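Local coordinates for transcription initiation factor tfiid subunit 72/90-100 KDA (Encephalitozoon cuniculi, PDB 2J4B), which is a subunit of the general transcription factor TFIID, here its N-terminal NTD2 domain, and probably helps mediate regulated transcription by RNA polymerase II, at residues Q7-I19 and L31-L45. Residues are numbered along the deposited sequence; the frame is centred on the assembly and turned at random.
Sequences QMETSYVSLKTWI and LPLLYPLFIHIYFDL
Tyr12 drops into the hole formed by Leu34, Leu37, Phe38 and Ile41, a knobs-into-holes step between two antiparallel helices, 8-19 and 34-45, in the mainly helical NTD2 domain of TAF5. The axes of these segments approach to 10.6 Å, with 168° between their N-to-C directions. Tyr12 already points its CB at the facing helix, and with CG anti to the backbone N (chi1 178°) the ring continues that way, turning its edge to Leu34 O, 3.5 Å from Tyr12 CE1, and to Leu37 CG. Ile41 closes in obliquely, its CD1 3.6 Å from Tyr12 CB. The hydroxyl, still beside Leu34 CB, is satisfied by a hydrogen bond with His65, whose ring also meets Phe38 edge-to-face.

The exchange is mutual, for Leu34 is a knob among Tyr12, Leu15, Lys16 and Ile19. Its two methyls divide the work: CD2 packs 3.7 Å from Ile19 CD1 and also touches Leu15, while CD1 rests on the aliphatic start of Lys16, whose extended chain leads away to a salt bridge with Asp64. Leu15 runs past Leu34 in the opposite direction and meets Leu37 at a slant, Leu15 CD2 lying 3.6 Å from Leu37 CD2; helix 120-129 packs on both through Ile122. At the other end, Met8 crosses Asp44 at roughly a right angle, SD against CB, while the Asp44 carboxylate is hydrogen-bonded to Tyr121; the bend at chi3 (-85°) brings Met8 CE to 3.6 Å from Leu45 CD2.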
# COMPACT_ATOMS: atom_id res chain seq x y z
N GLN A 7 2.50 9.45 -10.51
CA GLN A 7 3.66 8.82 -9.80
C GLN A 7 3.29 8.18 -8.45
O GLN A 7 2.47 8.71 -7.70
CB GLN A 7 4.78 9.85 -9.59
CG GLN A 7 5.28 10.47 -10.89
CD GLN A 7 6.62 11.17 -10.72
OE1 GLN A 7 7.58 10.61 -10.16
NE2 GLN A 7 6.70 12.41 -11.23
N MET A 8 3.95 7.07 -8.14
CA MET A 8 3.62 6.22 -7.01
C MET A 8 3.70 6.91 -5.66
O MET A 8 2.76 6.83 -4.87
CB MET A 8 4.52 4.99 -7.01
CG MET A 8 4.26 4.05 -8.18
SD MET A 8 5.15 2.49 -8.01
CE MET A 8 6.75 2.88 -8.71
N GLU A 9 4.83 7.56 -5.38
CA GLU A 9 5.06 8.20 -4.09
C GLU A 9 4.12 9.38 -3.82
O GLU A 9 3.59 9.52 -2.73
CB GLU A 9 6.52 8.65 -3.96
CG GLU A 9 6.86 9.17 -2.56
CD GLU A 9 8.30 9.61 -2.39
OE1 GLU A 9 9.22 8.90 -2.85
OE2 GLU A 9 8.51 10.70 -1.79
N THR A 10 3.93 10.23 -4.82
CA THR A 10 3.01 11.35 -4.70
C THR A 10 1.60 10.87 -4.35
O THR A 10 0.92 11.47 -3.52
CB THR A 10 2.95 12.16 -6.02
OG1 THR A 10 4.27 12.61 -6.36
CG2 THR A 10 2.04 13.37 -5.88
N SER A 11 1.18 9.77 -4.98
CA SER A 11 -0.17 9.24 -4.83
C SER A 11 -0.36 8.63 -3.45
O SER A 11 -1.44 8.73 -2.86
CB SER A 11 -0.47 8.19 -5.91
OG SER A 11 -0.36 8.74 -7.21
N TYR A 12 0.68 8.00 -2.94
CA TYR A 12 0.68 7.45 -1.60
C TYR A 12 0.46 8.55 -0.56
O TYR A 12 -0.44 8.46 0.27
CB TYR A 12 1.99 6.72 -1.34
CG TYR A 12 2.11 6.16 0.06
CD1 TYR A 12 1.67 4.88 0.34
CD2 TYR A 12 2.67 6.90 1.08
CE1 TYR A 12 1.76 4.35 1.61
CE2 TYR A 12 2.77 6.39 2.35
CZ TYR A 12 2.32 5.11 2.61
OH TYR A 12 2.43 4.59 3.88
N VAL A 13 1.30 9.58 -0.62
CA VAL A 13 1.17 10.75 0.25
C VAL A 13 -0.21 11.41 0.20
O VAL A 13 -0.82 11.70 1.22
CB VAL A 13 2.21 11.84 -0.11
CG1 VAL A 13 1.99 13.09 0.72
CG2 VAL A 13 3.65 11.30 0.07
N SER A 14 -0.70 11.66 -1.01
CA SER A 14 -1.98 12.35 -1.21
C SER A 14 -3.16 11.52 -0.65
O SER A 14 -4.11 12.07 -0.08
CB SER A 14 -2.17 12.65 -2.70
OG SER A 14 -3.53 12.53 -3.08
N LEU A 15 -3.07 10.20 -0.79
CA LEU A 15 -3.98 9.29 -0.11
C LEU A 15 -3.80 9.34 1.40
O LEU A 15 -4.75 9.50 2.15
CB LEU A 15 -3.77 7.86 -0.60
CG LEU A 15 -4.58 6.78 0.12
CD1 LEU A 15 -6.09 7.04 0.05
CD2 LEU A 15 -4.20 5.42 -0.44
N LYS A 16 -2.56 9.20 1.85
CA LYS A 16 -2.25 9.30 3.27
C LYS A 16 -2.83 10.57 3.91
O LYS A 16 -3.42 10.51 4.98
CB LYS A 16 -0.74 9.26 3.49
CG LYS A 16 -0.31 9.28 4.94
CD LYS A 16 1.21 9.25 5.06
CE LYS A 16 1.66 9.74 6.41
NZ LYS A 16 3.12 9.95 6.46
N THR A 17 -2.67 11.70 3.23
CA THR A 17 -3.12 12.98 3.77
C THR A 17 -4.65 13.08 3.82
O THR A 17 -5.22 13.74 4.71
CB THR A 17 -2.57 14.14 2.92
OG1 THR A 17 -1.14 14.02 2.82
CG2 THR A 17 -2.94 15.48 3.52
N TRP A 18 -5.30 12.43 2.86
CA TRP A 18 -6.76 12.41 2.80
C TRP A 18 -7.31 11.56 3.94
O TRP A 18 -8.19 11.98 4.67
CB TRP A 18 -7.22 11.88 1.44
CG TRP A 18 -8.70 11.73 1.31
CD1 TRP A 18 -9.60 12.70 1.01
CD2 TRP A 18 -9.45 10.50 1.44
NE1 TRP A 18 -10.87 12.16 0.96
CE2 TRP A 18 -10.80 10.82 1.22
CE3 TRP A 18 -9.09 9.17 1.72
CZ2 TRP A 18 -11.81 9.85 1.27
CZ3 TRP A 18 -10.09 8.22 1.78
CH2 TRP A 18 -11.44 8.56 1.56
N ILE A 19 -6.76 10.35 4.09
CA ILE A 19 -7.15 9.45 5.18
C ILE A 19 -7.02 10.11 6.56
O ILE A 19 -7.98 10.15 7.33
CB ILE A 19 -6.28 8.20 5.21
CG1 ILE A 19 -6.56 7.34 3.97
CG2 ILE A 19 -6.50 7.43 6.53
CD1 ILE A 19 -5.62 6.20 3.80
N LEU A 31 -6.88 3.03 7.33
CA LEU A 31 -5.44 3.01 7.61
C LEU A 31 -4.75 1.71 7.16
O LEU A 31 -3.62 1.75 6.66
CB LEU A 31 -5.14 3.34 9.08
CG LEU A 31 -5.10 4.85 9.36
CD1 LEU A 31 -5.13 5.17 10.87
CD2 LEU A 31 -3.90 5.54 8.69
N PRO A 32 -5.42 0.56 7.32
CA PRO A 32 -4.81 -0.71 6.89
C PRO A 32 -4.41 -0.71 5.42
O PRO A 32 -3.54 -1.48 5.01
CB PRO A 32 -5.91 -1.74 7.14
CG PRO A 32 -6.76 -1.13 8.22
CD PRO A 32 -6.74 0.35 7.94
N LEU A 33 -5.04 0.16 4.63
CA LEU A 33 -4.77 0.26 3.21
C LEU A 33 -3.35 0.74 2.91
O LEU A 33 -2.79 0.39 1.88
CB LEU A 33 -5.79 1.19 2.55
CG LEU A 33 -5.63 1.44 1.05
CD1 LEU A 33 -5.58 0.15 0.20
CD2 LEU A 33 -6.73 2.37 0.53
N LEU A 34 -2.77 1.56 3.78
CA LEU A 34 -1.45 2.12 3.46
C LEU A 34 -0.30 1.11 3.53
O LEU A 34 0.71 1.31 2.87
CB LEU A 34 -1.13 3.32 4.34
CG LEU A 34 -2.09 4.52 4.26
CD1 LEU A 34 -1.64 5.60 5.30
CD2 LEU A 34 -2.24 5.10 2.83
N TYR A 35 -0.45 0.03 4.30
CA TYR A 35 0.66 -0.91 4.48
C TYR A 35 0.97 -1.73 3.23
O TYR A 35 2.12 -1.73 2.76
CB TYR A 35 0.44 -1.87 5.65
CG TYR A 35 1.53 -2.94 5.74
CD1 TYR A 35 2.86 -2.58 5.96
CD2 TYR A 35 1.24 -4.28 5.59
CE1 TYR A 35 3.83 -3.53 6.05
CE2 TYR A 35 2.22 -5.24 5.68
CZ TYR A 35 3.52 -4.86 5.92
OH TYR A 35 4.52 -5.82 6.00
N PRO A 36 -0.04 -2.46 2.70
CA PRO A 36 0.16 -3.18 1.44
C PRO A 36 0.48 -2.25 0.27
O PRO A 36 1.31 -2.59 -0.55
CB PRO A 36 -1.18 -3.90 1.22
CG PRO A 36 -2.15 -3.19 2.09
CD PRO A 36 -1.39 -2.69 3.25
N LEU A 37 -0.15 -1.09 0.21
CA LEU A 37 0.19 -0.13 -0.83
C LEU A 37 1.66 0.29 -0.75
O LEU A 37 2.36 0.37 -1.76
CB LEU A 37 -0.70 1.10 -0.70
CG LEU A 37 -0.41 2.23 -1.69
CD1 LEU A 37 -0.23 1.73 -3.15
CD2 LEU A 37 -1.56 3.28 -1.58
N PHE A 38 2.11 0.56 0.48
CA PHE A 38 3.49 0.93 0.79
C PHE A 38 4.53 -0.09 0.31
O PHE A 38 5.48 0.25 -0.38
CB PHE A 38 3.62 1.11 2.30
CG PHE A 38 5.02 1.23 2.79
CD1 PHE A 38 5.72 2.42 2.68
CD2 PHE A 38 5.64 0.17 3.44
CE1 PHE A 38 7.01 2.55 3.18
CE2 PHE A 38 6.93 0.28 3.96
CZ PHE A 38 7.61 1.47 3.83
N ILE A 39 4.33 -1.34 0.69
CA ILE A 39 5.23 -2.40 0.27
C ILE A 39 5.21 -2.48 -1.24
O ILE A 39 6.24 -2.57 -1.89
CB ILE A 39 4.81 -3.77 0.87
CG1 ILE A 39 5.02 -3.76 2.39
CG2 ILE A 39 5.60 -4.92 0.23
CD1 ILE A 39 6.44 -3.43 2.82
N HIS A 40 4.00 -2.41 -1.80
CA HIS A 40 3.85 -2.56 -3.24
C HIS A 40 4.59 -1.47 -4.01
O HIS A 40 5.14 -1.74 -5.08
CB HIS A 40 2.38 -2.62 -3.64
CG HIS A 40 1.82 -4.00 -3.65
ND1 HIS A 40 2.32 -4.99 -4.46
CD2 HIS A 40 0.82 -4.56 -2.93
CE1 HIS A 40 1.64 -6.11 -4.25
NE2 HIS A 40 0.72 -5.87 -3.32
N ILE A 41 4.57 -0.25 -3.51
CA ILE A 41 5.37 0.84 -4.11
C ILE A 41 6.88 0.57 -4.01
O ILE A 41 7.63 0.74 -4.98
CB ILE A 41 5.02 2.20 -3.46
CG1 ILE A 41 3.57 2.58 -3.83
CG2 ILE A 41 6.01 3.27 -3.88
CD1 ILE A 41 3.01 3.73 -3.02
N TYR A 42 7.32 0.12 -2.84
CA TYR A 42 8.69 -0.29 -2.61
C TYR A 42 9.15 -1.38 -3.59
O TYR A 42 10.20 -1.27 -4.20
CB TYR A 42 8.81 -0.80 -1.20
CG TYR A 42 10.19 -1.18 -0.73
CD1 TYR A 42 11.19 -0.21 -0.59
CD2 TYR A 42 10.49 -2.49 -0.37
CE1 TYR A 42 12.46 -0.53 -0.14
CE2 TYR A 42 11.77 -2.83 0.09
CZ TYR A 42 12.74 -1.84 0.20
OH TYR A 42 14.00 -2.15 0.65
N PHE A 43 8.36 -2.44 -3.71
CA PHE A 43 8.68 -3.51 -4.64
C PHE A 43 8.66 -3.03 -6.09
O PHE A 43 9.43 -3.53 -6.93
CB PHE A 43 7.71 -4.67 -4.45
CG PHE A 43 8.01 -5.54 -3.26
CD1 PHE A 43 8.99 -5.21 -2.34
CD2 PHE A 43 7.27 -6.70 -3.04
CE1 PHE A 43 9.24 -6.01 -1.26
CE2 PHE A 43 7.53 -7.51 -1.94
CZ PHE A 43 8.50 -7.16 -1.05
N ASP A 44 7.79 -2.07 -6.40
CA ASP A 44 7.68 -1.56 -7.77
C ASP A 44 8.87 -0.66 -8.17
O ASP A 44 9.32 -0.69 -9.32
CB ASP A 44 6.35 -0.86 -7.97
CG ASP A 44 5.26 -1.81 -8.41
OD1 ASP A 44 5.61 -2.81 -9.08
OD2 ASP A 44 4.06 -1.59 -8.11
N LEU A 45 9.38 0.13 -7.23
CA LEU A 45 10.59 0.92 -7.45
C LEU A 45 11.82 0.04 -7.65
O LEU A 45 12.73 0.37 -8.44
CB LEU A 45 10.81 1.90 -6.30
CG LEU A 45 9.79 3.05 -6.19
CD1 LEU A 45 9.95 3.76 -4.81
CD2 LEU A 45 9.87 4.05 -7.36